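Local coordinates for Thg1-like uncharacterized protein (Bacillus thuringiensis, PDB 4KGM), which probably adds nucleotides to the 5' end of tRNA through a polymerase palm-like catalytic domain that binds ATP and magnesium, in the manner of tRNA(His) guanylyltransferases, at residues P24-I29 and N142-R147; H35-G40 and D122-T127; W54-Y59 and A110-V115. All coordinates share one frame; numbering follows the deposited sequence. Where two conformers were deposited one is given.

Interaction 1: P24-I29 and N142-R147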
loop_
_atom_site.group_PDB
_atom_site.type_symbol
_atom_site.label_atom_id
_atom_site.label_comp_id
_atom_site.label_asym_id
_atom_site.label_seq_id
_atom_site.Cartn_x
_atom_site.Cartn_y
_atom_site.Cartn_z
ATOM N N PRO A 24 3.688 17.791 -2.555
ATOM C CA PRO A 24 5.146 17.640 -2.477
ATOM C C PRO A 24 5.604 16.193 -2.328
ATOM O O PRO A 24 5.064 15.452 -1.505
ATOM C CB PRO A 24 5.506 18.425 -1.214
ATOM C CG PRO A 24 4.463 19.474 -1.125
ATOM C CD PRO A 24 3.199 18.840 -1.640
ATOM N N VAL A 25 6.592 15.804 -3.129
ATOM C CA VAL A 25 7.193 14.477 -3.038
ATOM C C VAL A 25 8.655 14.580 -2.607
ATOM O O VAL A 25 9.412 15.394 -3.137
ATOM C CB VAL A 25 7.107 13.723 -4.384
ATOM C CG1 VAL A 25 8.003 12.494 -4.373
ATOM C CG2 VAL A 25 5.666 13.336 -4.685
ATOM N N ILE A 26 9.041 13.758 -1.637
ATOM C CA ILE A 26 10.423 13.705 -1.182
ATOM C C ILE A 26 11.042 12.344 -1.485
ATOM O O ILE A 26 10.469 11.305 -1.153
ATOM C CB ILE A 26 10.529 13.977 0.331
ATOM C CG1 ILE A 26 10.110 15.413 0.646
ATOM C CG2 ILE A 26 11.946 13.724 0.820
ATOM C CD1 ILE A 26 11.043 16.453 0.078
ATOM N N VAL A 27 12.210 12.359 -2.121
ATOM C CA VAL A 27 12.963 11.138 -2.380
ATOM C C VAL A 27 14.306 11.184 -1.659
ATOM O O VAL A 27 15.086 12.118 -1.850
ATOM C CB VAL A 27 13.229 10.949 -3.882
ATOM C CG1 VAL A 27 14.058 9.693 -4.117
ATOM C CG2 VAL A 27 11.918 10.881 -4.650
ATOM N N ARG A 28 14.574 10.184 -0.825
ATOM C CA ARG A 28 15.874 10.092 -0.169
ATOM C C ARG A 28 16.679 8.886 -0.653
ATOM O O ARG A 28 16.170 7.767 -0.729
ATOM C CB ARG A 28 15.752 10.085 1.362
ATOM C CG ARG A 28 17.108 10.203 2.067
ATOM C CD ARG A 28 16.993 10.563 3.546
ATOM N NE ARG A 28 16.453 9.472 4.353
ATOM C CZ ARG A 28 15.265 9.499 4.947
ATOM N NH1 ARG A 28 14.489 10.569 4.834
ATOM N NH2 ARG A 28 14.853 8.459 5.661
ATOM N N ILE A 29 17.933 9.134 -0.994
ATOM C CA ILE A 29 18.840 8.090 -1.438
ATOM C C ILE A 29 19.986 7.989 -0.441
ATOM O O ILE A 29 20.613 8.980 -0.124
ATOM C CB ILE A 29 19.372 8.406 -2.849
ATOM C CG1 ILE A 29 18.258 8.269 -3.872
ATOM C CG2 ILE A 29 20.516 7.491 -3.226
ATOM C CD1 ILE A 29 18.410 9.186 -5.055
ATOM N N ASN A 142 10.192 21.853 7.272
ATOM C CA ASN A 142 10.461 21.047 8.457
ATOM C C ASN A 142 11.210 19.749 8.149
ATOM O O ASN A 142 11.906 19.213 9.011
ATOM C CB ASN A 142 9.164 20.745 9.214
ATOM C CG ASN A 142 8.613 21.958 9.940
ATOM O OD1 ASN A 142 7.531 22.448 9.621
ATOM N ND2 ASN A 142 9.355 22.445 10.927
ATOM N N TYR A 143 11.070 19.243 6.927
ATOM C CA TYR A 143 11.794 18.040 6.528
ATOM C C TYR A 143 13.292 18.303 6.422
ATOM O O TYR A 143 14.103 17.558 6.972
ATOM C CB TYR A 143 11.282 17.481 5.196
ATOM C CG TYR A 143 12.155 16.362 4.668
ATOM C CD1 TYR A 143 12.042 15.073 5.171
ATOM C CD2 TYR A 143 13.109 16.601 3.686
ATOM C CE1 TYR A 143 12.846 14.052 4.704
ATOM C CE2 TYR A 143 13.918 15.586 3.216
ATOM C CZ TYR A 143 13.782 14.315 3.728
ATOM O OH TYR A 143 14.585 13.300 3.260
ATOM N N PHE A 144 13.652 19.355 5.695
ATOM C CA PHE A 144 15.052 19.706 5.502
ATOM C C PHE A 144 15.683 20.226 6.794
ATOM O O PHE A 144 16.869 20.010 7.043
ATOM C CB PHE A 144 15.200 20.722 4.368
ATOM C CG PHE A 144 14.772 20.192 3.028
ATOM C CD1 PHE A 144 15.603 19.350 2.305
ATOM C CD2 PHE A 144 13.539 20.531 2.494
ATOM C CE1 PHE A 144 15.212 18.857 1.072
ATOM C CE2 PHE A 144 13.142 20.042 1.262
ATOM C CZ PHE A 144 13.979 19.204 0.549
ATOM N N ILE A 145 14.882 20.906 7.611
ATOM C CA ILE A 145 15.319 21.317 8.941
ATOM C C ILE A 145 15.664 20.080 9.761
ATOM O O ILE A 145 16.653 20.057 10.496
ATOM C CB ILE A 145 14.229 22.128 9.670
ATOM C CG1 ILE A 145 14.022 23.480 8.987
ATOM C CG2 ILE A 145 14.598 22.340 11.132
ATOM C CD1 ILE A 145 12.840 24.260 9.519
ATOM N N TRP A 146 14.843 19.044 9.616
ATOM C CA TRP A 146 15.072 17.775 10.294
ATOM C C TRP A 146 16.337 17.110 9.768
ATOM O O TRP A 146 17.059 16.448 10.514
ATOM C CB TRP A 146 13.865 16.858 10.101
ATOM C CG TRP A 146 14.030 15.479 10.655
ATOM C CD1 TRP A 146 14.404 15.143 11.923
ATOM C CD2 TRP A 146 13.791 14.246 9.967
ATOM N NE1 TRP A 146 14.428 13.776 12.063
ATOM C CE2 TRP A 146 14.054 13.203 10.876
ATOM C CE3 TRP A 146 13.385 13.924 8.667
ATOM C CZ2 TRP A 146 13.926 11.858 10.529
ATOM C CZ3 TRP A 146 13.258 12.587 8.324
ATOM C CH2 TRP A 146 13.528 11.572 9.252
ATOM N N ARG A 147 16.606 17.300 8.482
ATOM C CA ARG A 147 17.784 16.716 7.851
ATOM C C ARG A 147 19.061 17.472 8.210
ATOM O O ARG A 147 20.123 16.869 8.364
ATOM C CB ARG A 147 17.608 16.661 6.333
ATOM C CG ARG A 147 16.555 15.667 5.860
ATOM C CD ARG A 147 17.033 14.232 6.011
ATOM N NE ARG A 147 16.677 13.647 7.300
ATOM C CZ ARG A 147 17.192 12.518 7.774
ATOM N NH1 ARG A 147 18.100 11.854 7.072
ATOM N NH2 ARG A 147 16.807 12.055 8.956
#
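Arg28 reaches across from the strand to the phenol of Tyr143 on the helix, and Ile26, two residues earlier on the same side of the strand, covers the ring of that tyrosine. CG anti to the backbone N (chi1 171°) starts the Tyr143 side chain on its way to the strand. Ile26 lays CG2 over one face of the ring: the methyl carbon lies 3.9 Å from the ring centroid, a CH-pi contact, and comes nearest at CZ, 3.5 Å away. The other branch of the isoleucine ends in CD1, which meets CZ of Phe144 at 4.1 Å. A beta-branched aliphatic residue suits this place because its two arms serve two aromatic rings at once.

Segment 24-29 belongs to an inner strand of the antiparallel sheet of the palm-like domain, between strands 128-134 and 76-81, and helix 140-160 packs on one side of it. The axes of the two short segments pass 11.6 Å apart at only 20°, a spacing that long side chains have to bridge.

Arg28 does so with a chain bent at chi3. Its NH1 donates to Tyr143 OH over 3.2 Å, with an N-H...O angle of 156°, and the oxygen lies in the guanidinium plane; the guanidinium and phenol planes are themselves nearly coplanar. Over a face of the same guanidinium comes Arg147, the two groups stacked with centres 4.6 Å apart. Two like charges so close would be expected to repel, but each has an acid of its own: Glu76 forms a salt bridge with Arg147, and Glu12 of the second subunit does so with NH2 of Arg28. Tyr143 OH is also hydrogen-bonded to Ser78 on the neighbouring strand.

Interaction 2: H35-G40 and D122-T127. With ATP (adenosine-5'-triphosphate), chain E.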
loop_
_atom_site.group_PDB
_atom_site.type_symbol
_atom_site.label_atom_id
_atom_site.label_comp_id
_atom_site.label_asym_id
_atom_site.label_seq_id
_atom_site.Cartn_x
_atom_site.Cartn_y
_atom_site.Cartn_z
ATOM N N HIS A 35 30.206 2.693 5.491
ATOM C CA HIS A 35 31.200 2.639 6.553
ATOM C C HIS A 35 32.405 1.867 6.038
ATOM O O HIS A 35 33.541 2.117 6.436
ATOM C CB HIS A 35 30.621 1.946 7.787
ATOM C CG HIS A 35 30.088 0.573 7.511
ATOM N ND1 HIS A 35 28.807 0.350 7.056
ATOM C CD2 HIS A 35 30.665 -0.646 7.625
ATOM C CE1 HIS A 35 28.617 -0.948 6.901
ATOM N NE2 HIS A 35 29.729 -1.575 7.239
ATOM N N THR A 36 32.133 0.920 5.143
ATOM C CA THR A 36 33.159 0.093 4.522
ATOM C C THR A 36 33.693 0.771 3.267
ATOM O O THR A 36 34.902 0.797 3.028
ATOM C CB THR A 36 32.589 -1.283 4.125
ATOM O OG1 THR A 36 32.099 -1.957 5.289
ATOM C CG2 THR A 36 33.656 -2.136 3.455
ATOM N N TYR A 37 32.782 1.316 2.468
ATOM C CA TYR A 37 33.143 1.967 1.215
ATOM C C TYR A 37 34.024 3.192 1.443
ATOM O O TYR A 37 34.932 3.465 0.660
ATOM C CB TYR A 37 31.886 2.361 0.437
ATOM C CG TYR A 37 32.171 3.022 -0.893
ATOM C CD1 TYR A 37 32.446 2.260 -2.022
ATOM C CD2 TYR A 37 32.161 4.406 -1.022
ATOM C CE1 TYR A 37 32.706 2.856 -3.238
ATOM C CE2 TYR A 37 32.421 5.012 -2.237
ATOM C CZ TYR A 37 32.692 4.231 -3.341
ATOM O OH TYR A 37 32.953 4.823 -4.552
ATOM N N THR A 38 33.750 3.929 2.515
ATOM C CA THR A 38 34.527 5.124 2.828
ATOM C C THR A 38 35.731 4.802 3.710
ATOM O O THR A 38 36.558 5.673 3.983
ATOM C CB THR A 38 33.666 6.212 3.503
ATOM O OG1 THR A 38 33.162 5.725 4.753
ATOM C CG2 THR A 38 32.503 6.603 2.603
ATOM N N LYS A 39 35.824 3.551 4.154
ATOM C CA LYS A 39 36.981 3.100 4.920
ATOM C C LYS A 39 38.221 3.120 4.036
ATOM O O LYS A 39 38.558 2.125 3.393
ATOM C CB LYS A 39 36.752 1.694 5.480
ATOM N N GLY A 40 38.893 4.266 4.006
ATOM C CA GLY A 40 40.039 4.467 3.142
ATOM C C GLY A 40 40.033 5.878 2.592
ATOM O O GLY A 40 40.956 6.292 1.889
ATOM N N ASP A 122 40.243 1.800 -7.928
ATOM C CA ASP A 122 40.429 0.624 -7.085
ATOM C C ASP A 122 39.260 0.440 -6.120
ATOM O O ASP A 122 39.067 -0.645 -5.566
ATOM C CB ASP A 122 41.746 0.722 -6.312
ATOM N N LYS A 123 38.490 1.505 -5.921
ATOM C CA LYS A 123 37.315 1.462 -5.055
ATOM C C LYS A 123 36.317 0.429 -5.571
ATOM O O LYS A 123 36.107 0.318 -6.779
ATOM C CB LYS A 123 36.642 2.835 -5.005
ATOM C CG LYS A 123 36.354 3.357 -3.604
ATOM C CD LYS A 123 37.547 4.110 -3.036
ATOM C CE LYS A 123 37.200 4.792 -1.722
ATOM N NZ LYS A 123 38.325 5.622 -1.205
ATOM N N PRO A 124 35.704 -0.338 -4.657
ATOM C CA PRO A 124 34.672 -1.299 -5.058
ATOM C C PRO A 124 33.401 -0.583 -5.507
ATOM O O PRO A 124 33.299 0.638 -5.374
ATOM C CB PRO A 124 34.414 -2.094 -3.774
ATOM C CG PRO A 124 34.800 -1.165 -2.674
ATOM C CD PRO A 124 35.951 -0.359 -3.205
ATOM N N LEU A 125 32.443 -1.332 -6.036
ATOM C CA LEU A 125 31.203 -0.738 -6.519
ATOM C C LEU A 125 30.371 -0.157 -5.380
ATOM O O LEU A 125 30.147 -0.812 -4.362
ATOM C CB LEU A 125 30.388 -1.763 -7.307
ATOM C CG LEU A 125 31.014 -2.191 -8.634
ATOM C CD1 LEU A 125 30.174 -3.263 -9.311
ATOM C CD2 LEU A 125 31.186 -0.981 -9.540
ATOM N N ALA A 126 29.927 1.082 -5.560
ATOM C CA ALA A 126 29.055 1.732 -4.590
ATOM C C ALA A 126 27.597 1.495 -4.958
ATOM O O ALA A 126 27.227 1.562 -6.131
ATOM C CB ALA A 126 29.349 3.222 -4.524
ATOM N N THR A 127 26.774 1.206 -3.955
ATOM C CA THR A 127 25.344 1.017 -4.172
ATOM C C THR A 127 24.522 1.921 -3.261
ATOM O O THR A 127 25.015 2.415 -2.246
ATOM C CB THR A 127 24.918 -0.449 -3.962
ATOM O OG1 THR A 127 25.355 -0.897 -2.674
ATOM C CG2 THR A 127 25.519 -1.339 -5.040
HETATM P PG ATP E . 23.751 1.412 5.785
HETATM O O1G ATP E . 23.048 1.567 7.112
HETATM O O2G ATP E . 23.589 0.054 5.141
HETATM O O3G ATP E . 23.527 2.567 4.839
HETATM P PB ATP E . 26.117 2.860 6.335
HETATM O O1B ATP E . 25.997 3.654 5.055
HETATM O O2B ATP E . 27.491 2.537 6.868
HETATM O O3B ATP E . 25.317 1.470 6.176
HETATM P PA ATP E . 25.355 5.218 7.598
HETATM O O1A ATP E . 24.854 5.648 8.955
HETATM O O2A ATP E . 24.725 5.769 6.341
HETATM O O3A ATP E . 25.316 3.613 7.513
HETATM O "O5'" ATP E . 26.943 5.478 7.514
HETATM C "C5'" ATP E . 27.472 6.558 6.750
HETATM C "C4'" ATP E . 28.992 6.453 6.729
HETATM O "O4'" ATP E . 29.543 7.193 5.638
HETATM C "C3'" ATP E . 29.613 7.003 8.004
HETATM O "O3'" ATP E . 30.175 5.935 8.771
HETATM C "C2'" ATP E . 30.707 7.951 7.553
HETATM O "O2'" ATP E . 31.956 7.588 8.150
HETATM C "C1'" ATP E . 30.774 7.796 6.041
HETATM N N9 ATP E . 30.963 9.113 5.379
HETATM C C8 ATP E . 29.988 9.975 5.033
HETATM N N7 ATP E . 30.503 11.085 4.444
HETATM C C5 ATP E . 31.839 10.939 4.403
HETATM C C6 ATP E . 32.988 11.737 3.913
HETATM N N6 ATP E . 32.804 12.948 3.330
HETATM N N1 ATP E . 34.225 11.216 4.064
HETATM C C2 ATP E . 34.422 10.015 4.640
HETATM N N3 ATP E . 33.429 9.238 5.107
HETATM C C4 ATP E . 32.138 9.638 5.020
HETATM O O HOH W 1 33.082 3.129 -6.622
#
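CG anti to the backbone N (chi1 -179°) starts the side chain of Tyr37 on its way to Pro124 and Ala126 in the loop 122-127, and the tyrosine carries the protein contact. CB of Ala126 sits over one face of its ring, offset toward the rim and 3.9 Å from the centroid, a CH-pi contact for which a small methyl is well suited. At the ring edge, CE1 lies 3.1 Å from the carbonyl O of Pro124, near the ring plane. One water in that plane joins the two residues: Tyr37 OH donates to it over 2.7 Å, and it donates in turn to Pro124 O over 2.8 Å.

Lys123 crosses the tyrosine at about a right angle. Its CG packs against CE1 of the ring at 3.7 Å and its CE lies 3.5 Å from the backbone O of Tyr37, so the aliphatic part of the chain does the touching; its ammonium makes a cation-pi contact with Tyr120. Phe34 stacks on the Tyr37 ring, and Phe112 and Met116 of helix 97-119 also touch it.

Segment 35-40 faces two ways. In one of its two modelled conformers His35 ND1 donates to O2B of the ATP beta-phosphate over 2.6 Å, so this bond may be only partly occupied. Thr38 OG1, hydrogen-bonded to Phe34 O, packs against C1' of the ribose at 3.4 Å. The grip on Tyr37 has no direct hydrogen bond or salt bridge: a methyl, methylenes and a carbonyl hold the ring, and a single water serves both its hydroxyl and the Pro124 carbonyl.

Interaction 3: W54-Y59 and A110-V115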
loop_
_atom_site.group_PDB
_atom_site.type_symbol
_atom_site.label_atom_id
_atom_site.label_comp_id
_atom_site.label_asym_id
_atom_site.label_seq_id
_atom_site.Cartn_x
_atom_site.Cartn_y
_atom_site.Cartn_z
ATOM N N TRP A 54 28.041 15.685 -5.055
ATOM C CA TRP A 54 27.542 16.943 -5.597
ATOM C C TRP A 54 27.285 16.833 -7.096
ATOM O O TRP A 54 26.323 17.400 -7.611
ATOM C CB TRP A 54 28.516 18.084 -5.297
ATOM C CG TRP A 54 28.742 18.299 -3.831
ATOM C CD1 TRP A 54 28.008 17.783 -2.803
ATOM C CD2 TRP A 54 29.783 19.080 -3.227
ATOM N NE1 TRP A 54 28.524 18.194 -1.599
ATOM C CE2 TRP A 54 29.613 18.993 -1.831
ATOM C CE3 TRP A 54 30.837 19.846 -3.732
ATOM C CZ2 TRP A 54 30.460 19.642 -0.935
ATOM C CZ3 TRP A 54 31.677 20.491 -2.840
ATOM C CH2 TRP A 54 31.482 20.384 -1.458
ATOM N N GLU A 55 28.147 16.096 -7.790
ATOM C CA GLU A 55 27.953 15.844 -9.212
ATOM C C GLU A 55 26.790 14.882 -9.414
ATOM O O GLU A 55 26.075 14.953 -10.412
ATOM C CB GLU A 55 29.226 15.280 -9.844
ATOM C CG GLU A 55 30.331 16.305 -10.004
ATOM C CD GLU A 55 29.910 17.479 -10.866
ATOM O OE1 GLU A 55 29.565 17.258 -12.047
ATOM O OE2 GLU A 55 29.916 18.623 -10.363
ATOM N N THR A 56 26.610 13.980 -8.454
ATOM C CA THR A 56 25.485 13.060 -8.474
ATOM C C THR A 56 24.190 13.837 -8.265
ATOM O O THR A 56 23.202 13.620 -8.969
ATOM C CB THR A 56 25.625 11.980 -7.385
ATOM O OG1 THR A 56 26.808 11.209 -7.627
ATOM C CG2 THR A 56 24.420 11.056 -7.386
ATOM N N CYS A 57 24.213 14.755 -7.304
ATOM C CA CYS A 57 23.061 15.596 -7.002
ATOM C C CYS A 57 22.612 16.420 -8.203
ATOM O O CYS A 57 21.419 16.631 -8.405
ATOM C CB CYS A 57 23.370 16.522 -5.828
ATOM S SG CYS A 57 23.446 15.699 -4.229
ATOM N N LYS A 58 23.572 16.893 -8.990
ATOM C CA LYS A 58 23.259 17.643 -10.199
ATOM C C LYS A 58 22.590 16.729 -11.213
ATOM O O LYS A 58 21.552 17.066 -11.780
ATOM C CB LYS A 58 24.525 18.249 -10.808
ATOM C CG LYS A 58 25.195 19.321 -9.960
ATOM C CD LYS A 58 26.415 19.885 -10.675
ATOM C CE LYS A 58 27.077 20.994 -9.877
ATOM N NZ LYS A 58 28.225 21.590 -10.618
ATOM N N TYR A 59 23.198 15.566 -11.425
ATOM C CA TYR A 59 22.707 14.575 -12.376
ATOM C C TYR A 59 21.270 14.158 -12.071
ATOM O O TYR A 59 20.476 13.926 -12.982
ATOM C CB TYR A 59 23.629 13.353 -12.362
ATOM C CG TYR A 59 23.280 12.275 -13.364
ATOM C CD1 TYR A 59 23.468 12.476 -14.724
ATOM C CD2 TYR A 59 22.784 11.047 -12.945
ATOM C CE1 TYR A 59 23.160 11.489 -15.641
ATOM C CE2 TYR A 59 22.473 10.052 -13.854
ATOM C CZ TYR A 59 22.663 10.278 -15.200
ATOM O OH TYR A 59 22.355 9.289 -16.108
ATOM N N ALA A 110 24.681 5.197 -10.984
ATOM C CA ALA A 110 25.388 5.332 -12.256
ATOM C C ALA A 110 26.390 6.485 -12.247
ATOM O O ALA A 110 27.566 6.304 -12.567
ATOM C CB ALA A 110 24.397 5.496 -13.402
ATOM N N LYS A 111 25.918 7.671 -11.876
ATOM C CA LYS A 111 26.759 8.861 -11.879
ATOM C C LYS A 111 27.872 8.779 -10.839
ATOM O O LYS A 111 29.027 9.087 -11.137
ATOM C CB LYS A 111 25.911 10.120 -11.664
ATOM C CG LYS A 111 26.710 11.420 -11.582
ATOM C CD LYS A 111 27.632 11.606 -12.784
ATOM C CE LYS A 111 26.859 11.672 -14.093
ATOM N NZ LYS A 111 27.766 11.741 -15.275
ATOM N N PHE A 112 27.519 8.359 -9.628
ATOM C CA PHE A 112 28.471 8.297 -8.523
ATOM C C PHE A 112 29.641 7.369 -8.833
ATOM O O PHE A 112 30.802 7.759 -8.699
ATOM C CB PHE A 112 27.772 7.849 -7.237
ATOM C CG PHE A 112 28.625 7.970 -6.009
ATOM C CD1 PHE A 112 28.670 9.158 -5.298
ATOM C CD2 PHE A 112 29.375 6.896 -5.557
ATOM C CE1 PHE A 112 29.451 9.272 -4.165
ATOM C CE2 PHE A 112 30.157 7.006 -4.424
ATOM C CZ PHE A 112 30.193 8.195 -3.728
ATOM N N ASN A 113 29.332 6.144 -9.244
ATOM C CA ASN A 113 30.363 5.179 -9.601
ATOM C C ASN A 113 31.258 5.681 -10.733
ATOM O O ASN A 113 32.473 5.496 -10.692
ATOM C CB ASN A 113 29.741 3.830 -9.970
ATOM C CG ASN A 113 29.427 2.979 -8.753
ATOM O OD1 ASN A 113 30.242 2.861 -7.836
ATOM N ND2 ASN A 113 28.241 2.380 -8.738
ATOM N N GLU A 114 30.655 6.321 -11.731
ATOM C CA GLU A 114 31.403 6.863 -12.862
ATOM C C GLU A 114 32.441 7.891 -12.421
ATOM O O GLU A 114 33.617 7.791 -12.774
ATOM C CB GLU A 114 30.458 7.502 -13.882
ATOM C CG GLU A 114 31.176 8.336 -14.936
ATOM C CD GLU A 114 30.225 9.055 -15.873
ATOM O OE1 GLU A 114 29.917 8.504 -16.952
ATOM O OE2 GLU A 114 29.789 10.176 -15.536
ATOM N N VAL A 115 31.994 8.878 -11.653
ATOM C CA VAL A 115 32.864 9.947 -11.179
ATOM C C VAL A 115 33.945 9.424 -10.236
ATOM O O VAL A 115 35.111 9.808 -10.336
ATOM C CB VAL A 115 32.052 11.052 -10.466
ATOM C CG1 VAL A 115 32.976 12.037 -9.761
ATOM C CG2 VAL A 115 31.154 11.771 -11.461
#
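This is a helix-helix contact between helices 47-63 and 97-119, which run roughly antiparallel, their short segments 8.7 Å apart at closest and inclined at 145°. Helix 47-63 lies against the sheet through Cys57, which touches Val70 and Ile77, while Thr56, Tyr59 and Glu55 meet the neighbouring helix. Lys111 has the largest share of the interface. Its chain is bent at chi2 and chi3 (53° and 61°), folding it over the Tyr59 ring: CE stands over one face, offset toward the rim and 3.9 Å from the ring centroid, a CH-pi contact, while CB comes within 3.5 Å of CD2. A long methylene chain suits this place, since it can cover an aromatic face and still end in a charge. CG of Lys111 fills in against CA of Thr56 at 3.7 Å.

Deeper in, Thr56 OG1 approaches CB of Phe112 at 3.5 Å and lies at the edge of the phenylalanine ring, near its plane. That hydroxyl is hydrogen-bonded to the backbone O of Ala52, consistent with its place beside an apolar group.

The ammonium of Lys111 turns back to its own helix, where NZ meets Glu114 OE2 at 2.6 Å in a salt bridge, on the syn side of the carboxylate. No hydrogen bond joins the two segments: their adhesion is apolar, while the charge network continues through Glu114 to Arg117 of the second subunit.

Overall arrangement
Interaction 1 is the most buried of the three, its centre about 8 Å from that of the chain, whereas interactions 2 and 3 are partly buried. It joins the sheet to helix 140-160 through a mixture of apolar cover and charged groups matched to acids; the other two rely mainly on CH-pi and van der Waals contact. Interactions 2 and 3 touch: the loop 122-127, which follows helix 97-119, returns to it, with Ala126 N 2.9 Å from Asn113 OD1, a probable hydrogen bond, and Phe112 packing against both Tyr37 and Ala126. Interaction 2 alone includes residues of the ATP pocket. All three reach the second subunit.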